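Local coordinates for chromosome replication initiation inhibitor protein (Agrobacterium tumefaciens, PDB 3FD3) that probably acts as a LysR-family DNA-binding transcription regulator, of which this chain is the C-terminal, substrate-binding-type regulatory part, at residues A[39-42]-A[43-47]; A[7-10]-A[11-14]; A[107-110]-A[111-114]. All coordinates share one frame; numbering follows the deposited sequence.

Contact 1: A[39-42]-A[43-47]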
ATOM      1  N   GLN A  39       2.847  -8.758  10.010  1.00 32.55           N
ATOM      2  CA  GLN A  39       2.585 -10.031  10.693  1.00 32.45           C
ATOM      3  C   GLN A  39       3.456 -10.184  11.953  1.00 32.34           C
ATOM      4  O   GLN A  39       3.567 -11.288  12.497  1.00 31.16           O
ATOM      5  CB  GLN A  39       2.847 -11.200   9.752  1.00 32.66           C
ATOM      6  CG  GLN A  39       1.912 -11.252   8.531  1.00 35.39           C
ATOM      7  CD  GLN A  39       0.517 -11.657   8.891  1.00 37.45           C
ATOM      8  OE1 GLN A  39       0.266 -12.162   9.987  1.00 38.99           O
ATOM      9  NE2 GLN A  39      -0.412 -11.454   7.967  1.00 38.83           N
ATOM     10  N   ASP A  40       4.054  -9.078  12.414  1.00 32.00           N
ATOM     11  CA  ASP A  40       4.844  -9.060  13.636  1.00 32.32           C
ATOM     12  C   ASP A  40       6.057 -10.026  13.548  1.00 30.82           C
ATOM     13  O   ASP A  40       6.337 -10.778  14.483  1.00 30.31           O
ATOM     14  CB  ASP A  40       3.940  -9.397  14.832  1.00 33.46           C
ATOM     15  CG  ASP A  40       4.575  -9.051  16.160  1.00 37.67           C
ATOM     16  OD1 ASP A  40       5.454  -8.152  16.182  1.00 42.83           O
ATOM     17  OD2 ASP A  40       4.206  -9.699  17.176  1.00 42.60           O
ATOM     18  N   HIS A  41       6.733 -10.034  12.401  1.00 28.96           N
ATOM     19  CA  HIS A  41       7.935 -10.833  12.212  1.00 28.90           C
ATOM     20  C   HIS A  41       9.216 -10.038  12.392  1.00 28.20           C
ATOM     21  O   HIS A  41      10.307 -10.606  12.327  1.00 27.22           O
ATOM     22  CB  HIS A  41       7.952 -11.468  10.830  1.00 29.65           C
ATOM     23  CG  HIS A  41       6.889 -12.499  10.644  1.00 32.03           C
ATOM     24  ND1 HIS A  41       6.596 -13.441  11.608  1.00 35.03           N
ATOM     25  CD2 HIS A  41       6.038 -12.725   9.618  1.00 34.04           C
ATOM     26  CE1 HIS A  41       5.602 -14.202  11.183  1.00 35.81           C
ATOM     27  NE2 HIS A  41       5.243 -13.785   9.981  1.00 35.42           N
ATOM     28  N   THR A  42       9.095  -8.725  12.602  1.00 28.07           N
ATOM     29  CA  THR A  42      10.295  -7.867  12.629  1.00 28.33           C
ATOM     30  C   THR A  42      11.322  -8.322  13.643  1.00 28.25           C
ATOM     31  O   THR A  42      12.529  -8.326  13.336  1.00 27.32           O
ATOM     32  CB  THR A  42       9.929  -6.392  12.888  1.00 28.62           C
ATOM     33  OG1 THR A  42       9.255  -5.897  11.737  1.00 29.70           O
ATOM     34  CG2 THR A  42      11.190  -5.535  13.155  1.00 30.03           C
ATOM     35  N   VAL A  43      10.866  -8.730  14.830  1.00 28.35           N
ATOM     36  CA  VAL A  43      11.790  -9.190  15.877  1.00 29.09           C
ATOM     37  C   VAL A  43      12.606 -10.412  15.440  1.00 28.78           C
ATOM     38  O   VAL A  43      13.819 -10.452  15.628  1.00 29.03           O
ATOM     39  CB  VAL A  43      11.045  -9.498  17.206  1.00 29.75           C
ATOM     40  CG1 VAL A  43      11.919 -10.319  18.145  1.00 30.99           C
ATOM     41  CG2 VAL A  43      10.597  -8.162  17.861  1.00 29.80           C
ATOM     42  N   GLU A  44      11.936 -11.383  14.830  1.00 28.68           N
ATOM     43  CA  GLU A  44      12.607 -12.556  14.276  1.00 28.87           C
ATOM     44  C   GLU A  44      13.597 -12.179  13.172  1.00 27.49           C
ATOM     45  O   GLU A  44      14.727 -12.677  13.141  1.00 26.93           O
ATOM     46  CB  GLU A  44      11.583 -13.557  13.732  1.00 29.68           C
ATOM     47  CG  GLU A  44      10.567 -14.031  14.784  1.00 33.32           C
ATOM     48  CD  GLU A  44       9.240 -13.224  14.768  1.00 38.39           C
ATOM     49  OE1 GLU A  44       8.210 -13.803  14.288  1.00 39.59           O
ATOM     50  OE2 GLU A  44       9.244 -12.030  15.218  1.00 37.66           O
ATOM     51  N   TRP A  45      13.184 -11.275  12.293  1.00 25.62           N
ATOM     52  CA  TRP A  45      14.051 -10.821  11.203  1.00 25.29           C
ATOM     53  C   TRP A  45      15.306 -10.138  11.714  1.00 24.79           C
ATOM     54  O   TRP A  45      16.393 -10.333  11.168  1.00 24.65           O
ATOM     55  CB  TRP A  45      13.330  -9.844  10.301  1.00 24.90           C
ATOM     56  CG  TRP A  45      12.159 -10.407   9.556  1.00 25.87           C
ATOM     57  CD1 TRP A  45      11.803 -11.722   9.432  1.00 26.75           C
ATOM     58  CD2 TRP A  45      11.214  -9.656   8.793  1.00 25.04           C
ATOM     59  NE1 TRP A  45      10.676 -11.827   8.653  1.00 28.30           N
ATOM     60  CE2 TRP A  45      10.300 -10.574   8.242  1.00 25.78           C
ATOM     61  CE3 TRP A  45      11.049  -8.289   8.522  1.00 25.87           C
ATOM     62  CZ2 TRP A  45       9.238 -10.172   7.445  1.00 28.74           C
ATOM     63  CZ3 TRP A  45       9.990  -7.885   7.726  1.00 27.65           C
ATOM     64  CH2 TRP A  45       9.099  -8.831   7.193  1.00 26.81           C
ATOM     65  N   LEU A  46      15.153  -9.306  12.731  1.00 24.23           N
ATOM     66  CA  LEU A  46      16.315  -8.681  13.350  1.00 25.14           C
ATOM     67  C   LEU A  46      17.228  -9.716  14.010  1.00 26.23           C
ATOM     68  O   LEU A  46      18.446  -9.683  13.845  1.00 26.19           O
ATOM     69  CB  LEU A  46      15.888  -7.632  14.367  1.00 24.73           C
ATOM     70  CG  LEU A  46      15.399  -6.300  13.785  1.00 25.17           C
ATOM     71  CD1 LEU A  46      14.607  -5.514  14.826  1.00 24.84           C
ATOM     72  CD2 LEU A  46      16.532  -5.407  13.203  1.00 26.93           C
ATOM     73  N   ARG A  47      16.633 -10.626  14.756  1.00 27.47           N
ATOM     74  CA  ARG A  47      17.403 -11.679  15.421  1.00 29.49           C
ATOM     75  C   ARG A  47      18.177 -12.516  14.406  1.00 29.32           C
ATOM     76  O   ARG A  47      19.337 -12.857  14.636  1.00 30.65           O
ATOM     77  CB  ARG A  47      16.485 -12.561  16.274  1.00 30.02           C
ATOM     78  CG  ARG A  47      17.207 -13.546  17.195  1.00 35.80           C
ATOM     79  CD  ARG A  47      16.276 -14.643  17.749  1.00 41.31           C
ATOM     80  NE  ARG A  47      15.068 -14.077  18.362  1.00 46.91           N
ATOM     81  CZ  ARG A  47      13.801 -14.321  17.985  1.00 49.91           C
ATOM     82  NH1 ARG A  47      13.500 -15.164  16.987  1.00 50.97           N
ATOM     83  NH2 ARG A  47      12.808 -13.709  18.633  1.00 50.68           N
TER
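His-41 meets two residues of the helix that starts just after it, Glu-44 and Trp-45, and its side chain can be followed outward atom by atom. Its CB rests over one face of the indole, 3.8 Å from the centroid of the five-membered ring of Trp-45, a CH-pi contact set off toward the rim. Beyond CB, the imidazole turns from the indole to the carboxylate of Glu-44, because CG lies beside the backbone N (chi1 -67°). ND1 then donates to OE1 of Glu-44 over 3.1 Å, almost straight at 175°. The carboxylate atom sits in the ring plane at the imidazole edge, yet is itself met from above its own plane, the two groups being turned 72° apart. Glu-44 comes back to this edge through a bend at chi2. One ring face of His-41 carries Gln-39 O.

The backbone bonds of the first turn run alongside: Trp-45 N donates to His-41 O (3.0 Å) and Leu-46 N to Thr-42 O (2.9 Å). The Thr-42 and Leu-46 side chains lie side by side; Thr-42 OG1 hydrogen-bonds to Asp-37. The His-carboxylate hydrogen bond thus spans the first turn of helix 42-47, in a strand-loop-helix step of this alpha/beta domain.

Contact 2: A[7-10]-A[11-14]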
ATOM      1  N   ALA A   7      13.261  -2.924   7.650  1.00 21.32           N
ATOM      2  CA  ALA A   7      11.864  -3.295   7.819  1.00 20.52           C
ATOM      3  C   ALA A   7      11.077  -2.083   8.315  1.00 20.73           C
ATOM      4  O   ALA A   7      11.610  -1.190   8.981  1.00 20.78           O
ATOM      5  CB  ALA A   7      11.707  -4.459   8.813  1.00 20.35           C
ATOM      6  N   THR A   8       9.787  -2.063   7.961  1.00 21.05           N
ATOM      7  CA  THR A   8       8.862  -1.031   8.454  1.00 21.13           C
ATOM      8  C   THR A   8       7.478  -1.651   8.515  1.00 22.03           C
ATOM      9  O   THR A   8       7.189  -2.616   7.770  1.00 22.31           O
ATOM     10  CB  THR A   8       8.816   0.224   7.548  1.00 21.91           C
ATOM     11  OG1 THR A   8       7.872   1.160   8.096  1.00 22.10           O
ATOM     12  CG2 THR A   8       8.407  -0.109   6.106  1.00 21.99           C
ATOM     13  N   ASN A   9       6.646  -1.107   9.401  1.00 22.82           N
ATOM     14  CA  ASN A   9       5.230  -1.391   9.374  1.00 23.63           C
ATOM     15  C   ASN A   9       4.594  -0.673   8.187  1.00 22.53           C
ATOM     16  O   ASN A   9       5.106   0.346   7.718  1.00 22.08           O
ATOM     17  CB  ASN A   9       4.541  -1.002  10.711  1.00 25.46           C
ATOM     18  CG  ASN A   9       4.701   0.515  11.087  1.00 28.28           C
ATOM     19  OD1 ASN A   9       5.701   1.147  10.802  1.00 38.48           O
ATOM     20  ND2 ASN A   9       3.745   1.038  11.834  1.00 38.42           N
ATOM     21  N   ALA A  10       3.457  -1.180   7.717  1.00 20.92           N
ATOM     22  CA  ALA A  10       2.781  -0.565   6.568  1.00 20.78           C
ATOM     23  C   ALA A  10       2.392   0.878   6.825  1.00 20.45           C
ATOM     24  O   ALA A  10       2.444   1.725   5.929  1.00 20.38           O
ATOM     25  CB  ALA A  10       1.512  -1.375   6.169  1.00 21.91           C
ATOM     26  N   ASP A  11       1.919   1.160   8.036  1.00 20.71           N
ATOM     27  CA  ASP A  11       1.415   2.508   8.323  1.00 20.52           C
ATOM     28  C   ASP A  11       2.552   3.555   8.285  1.00 20.39           C
ATOM     29  O   ASP A  11       2.326   4.674   7.845  1.00 19.93           O
ATOM     30  CB  ASP A  11       0.664   2.541   9.650  1.00 20.55           C
ATOM     31  CG  ASP A  11      -0.657   1.780   9.600  1.00 21.11           C
ATOM     32  OD1 ASP A  11      -1.273   1.706   8.509  1.00 23.57           O
ATOM     33  OD2 ASP A  11      -1.089   1.245  10.651  1.00 21.12           O
ATOM     34  N   SER A  12       3.768   3.192   8.689  1.00 19.03           N
ATOM     35  CA  SER A  12       4.906   4.115   8.494  1.00 19.43           C
ATOM     36  C   SER A  12       5.290   4.247   7.026  1.00 20.19           C
ATOM     37  O   SER A  12       5.618   5.363   6.563  1.00 20.15           O
ATOM     38  CB  SER A  12       6.112   3.711   9.344  1.00 20.20           C
ATOM     39  OG  SER A  12       5.840   3.866  10.727  1.00 20.28           O
ATOM     40  N   LEU A  13       5.276   3.142   6.282  1.00 20.56           N
ATOM     41  CA  LEU A  13       5.558   3.214   4.826  1.00 21.59           C
ATOM     42  C   LEU A  13       4.524   4.105   4.131  1.00 22.85           C
ATOM     43  O   LEU A  13       4.838   4.810   3.174  1.00 23.50           O
ATOM     44  CB  LEU A  13       5.590   1.820   4.185  1.00 21.39           C
ATOM     45  CG  LEU A  13       5.963   1.761   2.706  1.00 23.76           C
ATOM     46  CD1 LEU A  13       7.352   2.380   2.521  1.00 22.22           C
ATOM     47  CD2 LEU A  13       5.908   0.310   2.244  1.00 25.75           C
ATOM     48  N   GLY A  14       3.277   4.072   4.589  1.00 22.25           N
ATOM     49  CA  GLY A  14       2.240   4.880   3.986  1.00 22.94           C
ATOM     50  C   GLY A  14       2.269   6.347   4.369  1.00 22.50           C
ATOM     51  O   GLY A  14       1.483   7.122   3.804  1.00 22.58           O
TER
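The turn from strand 3-8 into helix 10-13 is a helix N-terminus with Asn-9 at the N-cap position, where polar side chains three residues apart join. Ser-12 OG donates to Asn-9 OD1 at 2.7 Å, with the hydroxyl tilted 15° from the amide's carbonyl plane. Asn-9 reaches it because its CG stands between the backbone N and the carbonyl carbon (chi1 59°), which turns the amide toward the first helical turn. Ser-12 CB also lies near OD1 and, at 3.3 Å, near Thr-8 OG1.

Thr-8 works from the strand end. Its OG1 donates to Asn-9 O over 2.9 Å, and that same carbonyl receives Leu-13 N at 3.1 Å, the latter in the carbonyl plane. The other branch, CG2, packs 3.9 Å from Leu-13 CB, the two side chains crossing at about a right angle. One residue on, Gly-14 N donates to Ala-10 O at 2.8 Å.

Asp-11 turns its carboxylate elsewhere, to Tyr-75 and Thr-134, while Leu-13 packs on Ser-133 of the second subunit. Two donors on Asn-9 O, one a side-chain hydroxyl and one a backbone N-H, tie down the backbone carbonyl where strand becomes helix; separately, the Ser-12 OG bond to OD1 probably limits rotation of the Asn-9 side-chain amide.

Contact 3: A[107-110]-A[111-114]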
ATOM      1  N   GLN A 107      -5.437 -10.373  10.715  1.00 22.42           N
ATOM      2  CA  GLN A 107      -5.868 -11.005  11.962  1.00 23.62           C
ATOM      3  C   GLN A 107      -5.088 -10.533  13.187  1.00 23.99           C
ATOM      4  O   GLN A 107      -5.505 -10.773  14.305  1.00 25.30           O
ATOM      5  CB  GLN A 107      -5.822 -12.526  11.823  1.00 24.67           C
ATOM      6  CG  GLN A 107      -6.841 -13.012  10.794  1.00 29.12           C
ATOM      7  CD  GLN A 107      -6.806 -14.494  10.547  1.00 35.86           C
ATOM      8  OE1 GLN A 107      -7.646 -15.238  11.062  1.00 39.44           O
ATOM      9  NE2 GLN A 107      -5.837 -14.944   9.745  1.00 38.43           N
ATOM     10  N   LYS A 108      -3.977  -9.854  12.978  1.00 23.53           N
ATOM     11  CA  LYS A 108      -3.183  -9.287  14.071  1.00 24.38           C
ATOM     12  C   LYS A 108      -3.490  -7.833  14.390  1.00 23.75           C
ATOM     13  O   LYS A 108      -2.885  -7.257  15.311  1.00 23.30           O
ATOM     14  CB  LYS A 108      -1.703  -9.461  13.740  1.00 24.87           C
ATOM     15  CG  LYS A 108      -1.337 -10.930  13.772  1.00 26.69           C
ATOM     16  CD  LYS A 108       0.125 -11.196  13.653  1.00 29.91           C
ATOM     17  CE  LYS A 108       0.383 -12.682  13.733  1.00 31.33           C
ATOM     18  NZ  LYS A 108       1.820 -12.962  13.893  1.00 34.93           N
ATOM     19  N   ASP A 109      -4.417  -7.239  13.640  1.00 23.00           N
ATOM     20  CA  ASP A 109      -4.752  -5.832  13.798  1.00 23.01           C
ATOM     21  C   ASP A 109      -5.736  -5.684  14.949  1.00 23.79           C
ATOM     22  O   ASP A 109      -6.931  -6.020  14.801  1.00 23.53           O
ATOM     23  CB  ASP A 109      -5.350  -5.291  12.498  1.00 22.88           C
ATOM     24  CG  ASP A 109      -5.868  -3.869  12.606  1.00 23.37           C
ATOM     25  OD1 ASP A 109      -5.612  -3.178  13.619  1.00 23.00           O
ATOM     26  OD2 ASP A 109      -6.575  -3.422  11.652  1.00 20.54           O
ATOM     27  N   ARG A 110      -5.239  -5.122  16.056  1.00 23.42           N
ATOM     28  CA  ARG A 110      -6.039  -4.935  17.267  0.50 24.02           C
ATOM     29  C   ARG A 110      -6.521  -3.504  17.448  1.00 23.42           C
ATOM     30  O   ARG A 110      -7.147  -3.180  18.460  1.00 23.90           O
ATOM     31  CB  ARG A 110      -5.234  -5.355  18.510  0.50 24.25           C
ATOM     32  CG  ARG A 110      -5.006  -6.845  18.605  0.50 26.37           C
ATOM     33  CD  ARG A 110      -4.170  -7.217  19.831  0.50 28.74           C
ATOM     34  NE  ARG A 110      -4.894  -7.031  21.091  0.50 32.14           N
ATOM     35  CZ  ARG A 110      -4.435  -6.337  22.129  0.50 32.96           C
ATOM     36  NH1 ARG A 110      -3.246  -5.756  22.070  0.50 33.39           N
ATOM     37  NH2 ARG A 110      -5.166  -6.230  23.229  0.50 33.94           N
ATOM     38  N   LEU A 111      -6.244  -2.635  16.476  1.00 23.04           N
ATOM     39  CA  LEU A 111      -6.542  -1.205  16.669  1.00 23.09           C
ATOM     40  C   LEU A 111      -8.031  -0.858  16.806  1.00 22.74           C
ATOM     41  O   LEU A 111      -8.409  -0.023  17.629  1.00 22.51           O
ATOM     42  CB  LEU A 111      -5.898  -0.348  15.563  1.00 23.14           C
ATOM     43  CG  LEU A 111      -4.376  -0.424  15.407  1.00 24.61           C
ATOM     44  CD1 LEU A 111      -3.906   0.725  14.489  1.00 26.17           C
ATOM     45  CD2 LEU A 111      -3.616  -0.418  16.741  1.00 25.98           C
ATOM     46  N   GLN A 112      -8.887  -1.475  16.005  1.00 21.80           N
ATOM     47  CA  GLN A 112     -10.309  -1.186  16.106  1.00 21.73           C
ATOM     48  C   GLN A 112     -10.828  -1.713  17.445  1.00 21.48           C
ATOM     49  O   GLN A 112     -11.596  -1.036  18.116  1.00 22.36           O
ATOM     50  CB  GLN A 112     -11.098  -1.848  14.983  1.00 20.58           C
ATOM     51  CG  GLN A 112     -10.946  -1.156  13.633  1.00 20.93           C
ATOM     52  CD  GLN A 112      -9.559  -1.268  13.031  1.00 22.51           C
ATOM     53  OE1 GLN A 112      -9.019  -0.286  12.527  1.00 22.16           O
ATOM     54  NE2 GLN A 112      -9.000  -2.476  13.028  1.00 21.91           N
ATOM     55  N   ALA A 113     -10.397  -2.916  17.812  1.00 22.00           N
ATOM     56  CA  ALA A 113     -10.815  -3.544  19.076  1.00 22.67           C
ATOM     57  C   ALA A 113     -10.378  -2.690  20.264  1.00 23.05           C
ATOM     58  O   ALA A 113     -11.140  -2.449  21.212  1.00 22.55           O
ATOM     59  CB  ALA A 113     -10.237  -4.958  19.197  1.00 22.96           C
ATOM     60  N   SER A 114      -9.139  -2.226  20.207  1.00 23.66           N
ATOM     61  CA  SER A 114      -8.585  -1.382  21.249  1.00 24.96           C
ATOM     62  C   SER A 114      -9.346  -0.051  21.350  1.00 24.50           C
ATOM     63  O   SER A 114      -9.698   0.384  22.441  1.00 25.09           O
ATOM     64  CB  SER A 114      -7.106  -1.111  20.972  1.00 24.90           C
ATOM     65  OG  SER A 114      -6.597  -0.358  22.045  1.00 28.46           O
TER
HETATM   66  O   HOH W   1      -9.130  -4.570  15.568  1.00 20.89           O
HETATM   67  O   HOH W   2      -6.317  -0.484  11.761  1.00 26.70           O
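This is a local capping contact at the start of helix 111-120, where the loop after strand 102-104 turns into the helix, near the surface of the chain. Asp-109 carries it, using both carboxylate oxygens on the helix. OD1 accepts from Leu-111 N at 3.0 Å, a capping bond that comes in on the anti side and 33° out of the carboxylate plane. OD2 accepts from NE2 of Gln-112 at 2.9 Å; here the donor stands above the carboxylate, although the oxygen lies close to the amide plane. The two flat groups are almost perpendicular, 89° apart.

The torsions make this possible. Asp-109 extends its CG opposite the backbone N (chi1 174°), which carries the carboxylate to the helix start, and Gln-112 folds back through a bend at chi2 to bring NE2 to OD2. Leu-111 CB also approaches OD1, with the two side chains crossing at about a right angle. In the backbone, Ser-114 N donates to Arg-110 O at 2.8 Å.

Two waters extend the network. Water 1 donates to Asp-109 O at 2.7 Å and accepts from Ala-113 N and, weakly, from Gln-112 NE2. Water 2 donates to both Asp-109 OD2 and Gln-112 OE1, the second over 2.8 Å, bridging carboxylate and amide.

Outside the contact, OD2 of Asp-109 also takes Phe-105 N, and OE1 of Gln-112 takes the N of Leu-149, a residue that binds calcium in a structure of this protein. With several donors around its carboxylate and the N-terminus of a helix beside it, Asp-109 would be expected to favour the ionised form, while bonds at both ends of its amide fix which way round Gln-112 lies.

All three contacts sit where a helix begins, in the LysR substrate-binding region. Along the chain they run in series: contact 2, then contact 1, then contact 3. Contacts 1 and 2 follow the neighbouring parallel strands 31-36 and 3-8 of the mixed sheet; their centres are about 14 Å apart and they touch through Trp-45 and Thr-42 on Ala-7. Contact 3 follows strand 102-104 of the smaller parallel sheet, its centre about 19 Å from that of contact 1; the nearest atoms of contacts 2 and 3 are about 5 Å apart. This is consistent with a two-lobed, periplasmic-binding-protein-like fold: contacts 1 and 2 in one lobe, contact 3 in the other, linked by a probable Lys-108 NZ to Gln-39 O hydrogen bond.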